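Local coordinates for protein predicted acetamidase/formamidase (Thermoanaerobacter tengcongensis, PDB 3TKK) that probably hydrolyses carbon-nitrogen bonds in linear amides, as expected of an acetamidase or formamidase, and binds zinc and calcium ions, at residues V76-I81 against E208-K213; E168-V173 against V221-E226. One frame throughout, in Å; residues are numbered along the deposited sequence.

Contact 1: residues V76-I81 against E208-K213; sequences VLKVKI and EVEVIK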
loop_
_atom_site.group_PDB
_atom_site.type_symbol
_atom_site.label_atom_id
_atom_site.label_comp_id
_atom_site.label_asym_id
_atom_site.label_seq_id
_atom_site.Cartn_x
_atom_site.Cartn_y
_atom_site.Cartn_z
ATOM N N VAL A 76 -5.190 -0.254 -26.991
ATOM C CA VAL A 76 -5.359 -0.070 -25.605
ATOM C C VAL A 76 -6.572 0.845 -25.555
ATOM O O VAL A 76 -6.687 1.740 -26.421
ATOM C CB VAL A 76 -4.101 0.599 -24.934
ATOM C CG1 VAL A 76 -4.477 1.291 -23.624
ATOM C CG2 VAL A 76 -2.998 -0.463 -24.700
ATOM N N LEU A 77 -7.491 0.632 -24.604
ATOM C CA LEU A 77 -8.577 1.652 -24.468
ATOM C C LEU A 77 -8.320 2.539 -23.312
ATOM O O LEU A 77 -8.183 2.046 -22.178
ATOM C CB LEU A 77 -9.894 0.990 -24.226
ATOM C CG LEU A 77 -11.191 1.777 -24.057
ATOM C CD1 LEU A 77 -11.597 2.181 -25.497
ATOM C CD2 LEU A 77 -12.301 0.872 -23.429
ATOM N N LYS A 78 -8.333 3.849 -23.568
ATOM C CA LYS A 78 -8.197 4.854 -22.516
ATOM C C LYS A 78 -9.572 5.448 -22.146
ATOM O O LYS A 78 -10.351 5.785 -23.041
ATOM C CB LYS A 78 -7.232 5.933 -22.988
ATOM C CG LYS A 78 -7.274 7.256 -22.152
ATOM C CD LYS A 78 -6.271 8.306 -22.791
ATOM C CE LYS A 78 -6.814 9.710 -22.517
ATOM N NZ LYS A 78 -5.765 10.708 -22.973
ATOM N N VAL A 79 -9.849 5.461 -20.821
ATOM C CA VAL A 79 -11.135 5.827 -20.293
ATOM C C VAL A 79 -10.854 6.956 -19.294
ATOM O O VAL A 79 -10.229 6.797 -18.239
ATOM C CB VAL A 79 -11.869 4.651 -19.607
ATOM C CG1 VAL A 79 -13.280 5.149 -19.054
ATOM C CG2 VAL A 79 -11.891 3.351 -20.466
ATOM N N LYS A 80 -11.258 8.140 -19.645
ATOM C CA LYS A 80 -11.061 9.287 -18.773
ATOM C C LYS A 80 -12.305 9.388 -17.883
ATOM O O LYS A 80 -13.437 9.655 -18.415
ATOM C CB LYS A 80 -10.887 10.541 -19.659
ATOM C CG LYS A 80 -10.609 11.792 -18.836
ATOM C CD LYS A 80 -10.384 13.077 -19.749
ATOM C CE LYS A 80 -9.160 12.997 -20.663
ATOM N NZ LYS A 80 -9.396 11.936 -21.699
ATOM N N ILE A 81 -12.114 9.269 -16.541
ATOM C CA ILE A 81 -13.190 9.453 -15.551
ATOM C C ILE A 81 -13.305 10.986 -15.223
ATOM O O ILE A 81 -12.449 11.546 -14.512
ATOM C CB ILE A 81 -12.889 8.698 -14.284
ATOM C CG1 ILE A 81 -12.542 7.197 -14.615
ATOM C CG2 ILE A 81 -14.171 8.781 -13.355
ATOM C CD1 ILE A 81 -13.622 6.607 -15.494
ATOM N N GLU A 208 -15.029 9.444 -20.824
ATOM C CA GLU A 208 -14.752 9.613 -22.245
ATOM C C GLU A 208 -13.897 8.432 -22.649
ATOM O O GLU A 208 -13.159 7.925 -21.811
ATOM C CB GLU A 208 -14.011 10.924 -22.495
ATOM C CG GLU A 208 -13.437 10.911 -23.879
ATOM C CD GLU A 208 -12.679 12.186 -24.262
ATOM O OE1 GLU A 208 -12.977 13.239 -23.639
ATOM O OE2 GLU A 208 -11.797 12.117 -25.173
ATOM N N VAL A 209 -14.027 7.937 -23.874
ATOM C CA VAL A 209 -13.244 6.820 -24.309
ATOM C C VAL A 209 -12.312 7.245 -25.439
ATOM O O VAL A 209 -12.714 8.016 -26.282
ATOM C CB VAL A 209 -14.081 5.619 -24.784
ATOM C CG1 VAL A 209 -14.766 4.871 -23.627
ATOM C CG2 VAL A 209 -15.178 6.084 -25.873
ATOM N N GLU A 210 -11.093 6.674 -25.479
ATOM C CA GLU A 210 -10.174 6.821 -26.651
ATOM C C GLU A 210 -9.464 5.511 -26.978
ATOM O O GLU A 210 -8.952 4.876 -26.093
ATOM C CB GLU A 210 -9.080 7.791 -26.350
ATOM C CG GLU A 210 -9.576 9.200 -26.338
ATOM C CD GLU A 210 -8.430 10.194 -26.263
ATOM O OE1 GLU A 210 -7.203 9.830 -26.474
ATOM O OE2 GLU A 210 -8.779 11.350 -26.014
ATOM N N VAL A 211 -9.372 5.194 -28.249
ATOM C CA VAL A 211 -8.603 4.035 -28.670
ATOM C C VAL A 211 -7.129 4.501 -28.842
ATOM O O VAL A 211 -6.866 5.495 -29.513
ATOM C CB VAL A 211 -9.210 3.493 -29.962
ATOM C CG1 VAL A 211 -8.377 2.351 -30.488
ATOM C CG2 VAL A 211 -10.629 3.064 -29.651
ATOM N N ILE A 212 -6.202 3.846 -28.162
ATOM C CA ILE A 212 -4.754 4.089 -28.376
ATOM C C ILE A 212 -4.156 2.987 -29.201
ATOM O O ILE A 212 -4.347 1.802 -28.869
ATOM C CB ILE A 212 -3.966 4.026 -27.055
ATOM C CG1 ILE A 212 -4.450 5.088 -26.005
ATOM C CG2 ILE A 212 -2.485 4.066 -27.364
ATOM C CD1 ILE A 212 -4.539 6.434 -26.551
ATOM N N LYS A 213 -3.434 3.354 -30.270
ATOM C CA LYS A 213 -2.695 2.411 -31.131
ATOM C C LYS A 213 -1.176 2.343 -30.875
ATOM O O LYS A 213 -0.556 3.310 -30.459
ATOM C CB LYS A 213 -2.914 2.766 -32.626
ATOM C CG LYS A 213 -4.368 3.029 -33.004
ATOM C CD LYS A 213 -5.001 1.690 -33.236
ATOM C CE LYS A 213 -6.277 1.784 -34.040
ATOM N NZ LYS A 213 -6.947 0.480 -34.078
#

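Contact 2: residues E168-V173 against V221-E226; sequences EVYFPV and VVKTAE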
loop_
_atom_site.group_PDB
_atom_site.type_symbol
_atom_site.label_atom_id
_atom_site.label_comp_id
_atom_site.label_asym_id
_atom_site.label_seq_id
_atom_site.Cartn_x
_atom_site.Cartn_y
_atom_site.Cartn_z
ATOM N N GLU A 168 -7.414 8.378 -15.384
ATOM C CA GLU A 168 -7.525 7.731 -16.657
ATOM C C GLU A 168 -7.147 6.291 -16.442
ATOM O O GLU A 168 -6.103 6.010 -15.904
ATOM C CB GLU A 168 -6.470 8.347 -17.588
ATOM C CG GLU A 168 -6.890 9.687 -18.161
ATOM C CD GLU A 168 -5.646 10.349 -18.766
ATOM O OE1 GLU A 168 -4.589 9.657 -18.998
ATOM O OE2 GLU A 168 -5.702 11.522 -18.966
ATOM N N VAL A 169 -7.977 5.357 -16.850
ATOM C CA VAL A 169 -7.615 3.946 -16.776
ATOM C C VAL A 169 -7.353 3.378 -18.181
ATOM O O VAL A 169 -8.179 3.660 -19.121
ATOM C CB VAL A 169 -8.810 3.219 -16.225
ATOM C CG1 VAL A 169 -8.330 1.801 -15.865
ATOM C CG2 VAL A 169 -9.285 3.956 -14.948
ATOM N N TYR A 170 -6.280 2.605 -18.363
ATOM C CA TYR A 170 -5.900 2.175 -19.648
ATOM C C TYR A 170 -6.068 0.737 -19.610
ATOM O O TYR A 170 -5.561 0.132 -18.711
ATOM C CB TYR A 170 -4.436 2.539 -19.872
ATOM C CG TYR A 170 -4.236 4.024 -19.987
ATOM C CD1 TYR A 170 -4.069 4.616 -21.258
ATOM C CD2 TYR A 170 -4.195 4.805 -18.879
ATOM C CE1 TYR A 170 -3.842 5.927 -21.406
ATOM C CE2 TYR A 170 -3.934 6.157 -18.986
ATOM C CZ TYR A 170 -3.798 6.723 -20.245
ATOM O OH TYR A 170 -3.556 8.047 -20.387
ATOM N N PHE A 171 -6.761 0.137 -20.599
ATOM C CA PHE A 171 -6.967 -1.260 -20.600
ATOM C C PHE A 171 -6.418 -1.894 -21.856
ATOM O O PHE A 171 -6.693 -1.399 -22.988
ATOM C CB PHE A 171 -8.537 -1.552 -20.669
ATOM C CG PHE A 171 -9.261 -1.197 -19.421
ATOM C CD1 PHE A 171 -9.160 -1.998 -18.307
ATOM C CD2 PHE A 171 -10.043 -0.108 -19.384
ATOM C CE1 PHE A 171 -9.785 -1.636 -17.064
ATOM C CE2 PHE A 171 -10.695 0.304 -18.165
ATOM C CZ PHE A 171 -10.597 -0.506 -17.025
ATOM N N PRO A 172 -5.729 -2.996 -21.711
ATOM C CA PRO A 172 -5.526 -3.767 -22.934
ATOM C C PRO A 172 -6.815 -4.232 -23.566
ATOM O O PRO A 172 -7.698 -4.714 -22.848
ATOM C CB PRO A 172 -4.821 -5.056 -22.468
ATOM C CG PRO A 172 -4.625 -4.977 -20.966
ATOM C CD PRO A 172 -5.429 -3.741 -20.474
ATOM N N VAL A 173 -6.900 -4.197 -24.908
ATOM C CA VAL A 173 -8.071 -4.648 -25.697
ATOM C C VAL A 173 -7.876 -6.104 -26.124
ATOM O O VAL A 173 -6.880 -6.467 -26.771
ATOM C CB VAL A 173 -8.290 -3.733 -26.953
ATOM C CG1 VAL A 173 -9.590 -4.058 -27.646
ATOM C CG2 VAL A 173 -8.455 -2.241 -26.451
ATOM N N VAL A 221 -3.730 -0.030 -16.289
ATOM C CA VAL A 221 -2.887 1.002 -15.682
ATOM C C VAL A 221 -3.778 2.216 -15.329
ATOM O O VAL A 221 -4.762 2.474 -16.027
ATOM C CB VAL A 221 -1.848 1.517 -16.733
ATOM C CG1 VAL A 221 -1.154 2.907 -16.204
ATOM C CG2 VAL A 221 -0.806 0.441 -17.028
ATOM N N VAL A 222 -3.538 2.869 -14.208
ATOM C CA VAL A 222 -4.360 4.069 -13.860
ATOM C C VAL A 222 -3.447 5.199 -13.762
ATOM O O VAL A 222 -2.299 5.106 -13.188
ATOM C CB VAL A 222 -5.279 3.926 -12.567
ATOM C CG1 VAL A 222 -4.493 3.383 -11.435
ATOM C CG2 VAL A 222 -5.865 5.416 -12.204
ATOM N N LYS A 223 -3.876 6.340 -14.304
ATOM C CA LYS A 223 -2.993 7.492 -14.182
ATOM C C LYS A 223 -3.842 8.589 -13.562
ATOM O O LYS A 223 -4.958 8.805 -14.008
ATOM C CB LYS A 223 -2.544 7.957 -15.560
ATOM C CG LYS A 223 -1.767 9.357 -15.523
ATOM C CD LYS A 223 -1.290 9.784 -16.945
ATOM C CE LYS A 223 -0.720 11.256 -16.952
ATOM N NZ LYS A 223 -0.580 11.611 -18.380
ATOM N N THR A 224 -3.330 9.272 -12.538
ATOM C CA THR A 224 -4.100 10.273 -11.880
ATOM C C THR A 224 -3.311 11.486 -12.202
ATOM O O THR A 224 -2.356 11.457 -13.007
ATOM C CB THR A 224 -4.163 10.079 -10.323
ATOM O OG1 THR A 224 -2.830 10.299 -9.825
ATOM C CG2 THR A 224 -4.607 8.552 -9.926
ATOM N N ALA A 225 -3.728 12.588 -11.618
ATOM C CA ALA A 225 -2.939 13.839 -11.773
ATOM C C ALA A 225 -1.484 13.747 -11.286
ATOM O O ALA A 225 -0.575 14.471 -11.821
ATOM C CB ALA A 225 -3.627 14.931 -11.023
ATOM N N GLU A 226 -1.254 12.849 -10.355
ATOM C CA GLU A 226 0.033 12.716 -9.634
ATOM C C GLU A 226 0.874 11.455 -9.912
ATOM O O GLU A 226 2.085 11.559 -10.044
ATOM C CB GLU A 226 -0.238 12.973 -8.143
ATOM C CG GLU A 226 -1.041 14.356 -7.906
ATOM C CD GLU A 226 -0.305 15.610 -8.379
ATOM O OE1 GLU A 226 0.943 15.585 -8.345
ATOM O OE2 GLU A 226 -0.932 16.694 -8.737
HETATM O O HOH W 1 -2.816 11.578 -19.713
#

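Contact 1: residues V76-I81 against E208-K213
Lys78 and Glu210 run alongside each other in the same direction, joined by a long salt bridge from Lys78 NZ to Glu210 OE1 at 3.9 Å. Although Lys78 CG is anti to the backbone N (chi1 164°) and Glu210 CG anti to its carbonyl carbon (chi1 -73°), the extended chains keep together, Lys78 CE lying 4.0 Å from Glu210 OE1. Alongside, Lys80 bends at chi3 (-63°) and chi4, and its NZ comes to 4.2 Å from Glu208 OE2 and 4.4 Å from Glu210 OE2, close to two opposite charges but too far for a salt bridge. On the same face Val76 CB packs on Ile212 CB at 4.0 Å. The other face is apolar: Leu77 CD1 reaches Val209 CB at 4.3 Å, and Leu180 touches Leu77, Val79 and Val209. Six backbone bonds, including Glu210 N to Lys78 O at 2.7 Å, make this an antiparallel ladder of two neighbouring strands within a mixed sheet. An alanine in place of Lys78 would probably leave the Glu210 carboxylate without its salt-bridge partner. Paired lysines and glutamates on a partly exposed face suggest that charge attraction may add to the backbone bonds, each pair probably contributing little at these separations.

Contact 2: residues E168-V173 against V221-E226
Glu168 OE1 accepts a bond from a water at 2.7 Å, and the same water accepts one from Lys223 NZ at 2.6 Å, so the two oppositely charged groups meet through solvent. Their own separation, Glu168 OE1 to Lys223 NZ, is 4.5 Å, too far for direct ion pairing. The hydroxyl of Tyr170 also points at this carboxylate oxygen, but its modelled distance is too short to be trusted in detail. Lys223 CG lies anti to the backbone N (chi1 171°) and the rest of the chain is extended; its CD passes 3.9 Å from Glu168 OE1 as the two side chains run together. Beneath them the strands form an antiparallel pair in the large mixed sheet: Glu168 with Lys223 and Tyr170 with Val221 are hydrogen-bonded pairs, and Val169 with Val222 is the non-hydrogen-bonded pair between them. Both partners of each outer pair exchange two backbone bonds, such as Tyr170 N to Val221 O at 2.8 Å. The edge of the Tyr170 ring meets that same carbonyl in its plane, with Tyr170 CD2 3.7 Å from Val221 O, and farther along the ring Tyr170 CE2 lies 4.1 Å from Lys223 CB. Phe301 makes an edge-to-face contact with the ring. On the other face, Val169 CG1 approaches Val221 O at 3.6 Å, while Val222 packs on Ile231 and Leu162.

How the contacts relate
The centres of contact 1 and contact 2 lie 9 Å apart, and neighbouring strands of one mixed sheet join them. Strand 76-86 lies between 203-212 and 168-172, and 168-172 in turn pairs with 221-223. Probable hydrogen bonds, Leu77 N to Phe171 O at 2.7 Å and Val79 N to Val169 O at 3.0 Å, tie the inner strands. The charged faces also run together: Lys78 touches Glu168 and Tyr170, and Lys78 NZ is 4.1 Å from Glu168 OE2. Contact 1 is away from the metal sites; in contact 2 the side chain of Val222 lies about 12 Å from that of the calcium ligand Asp159.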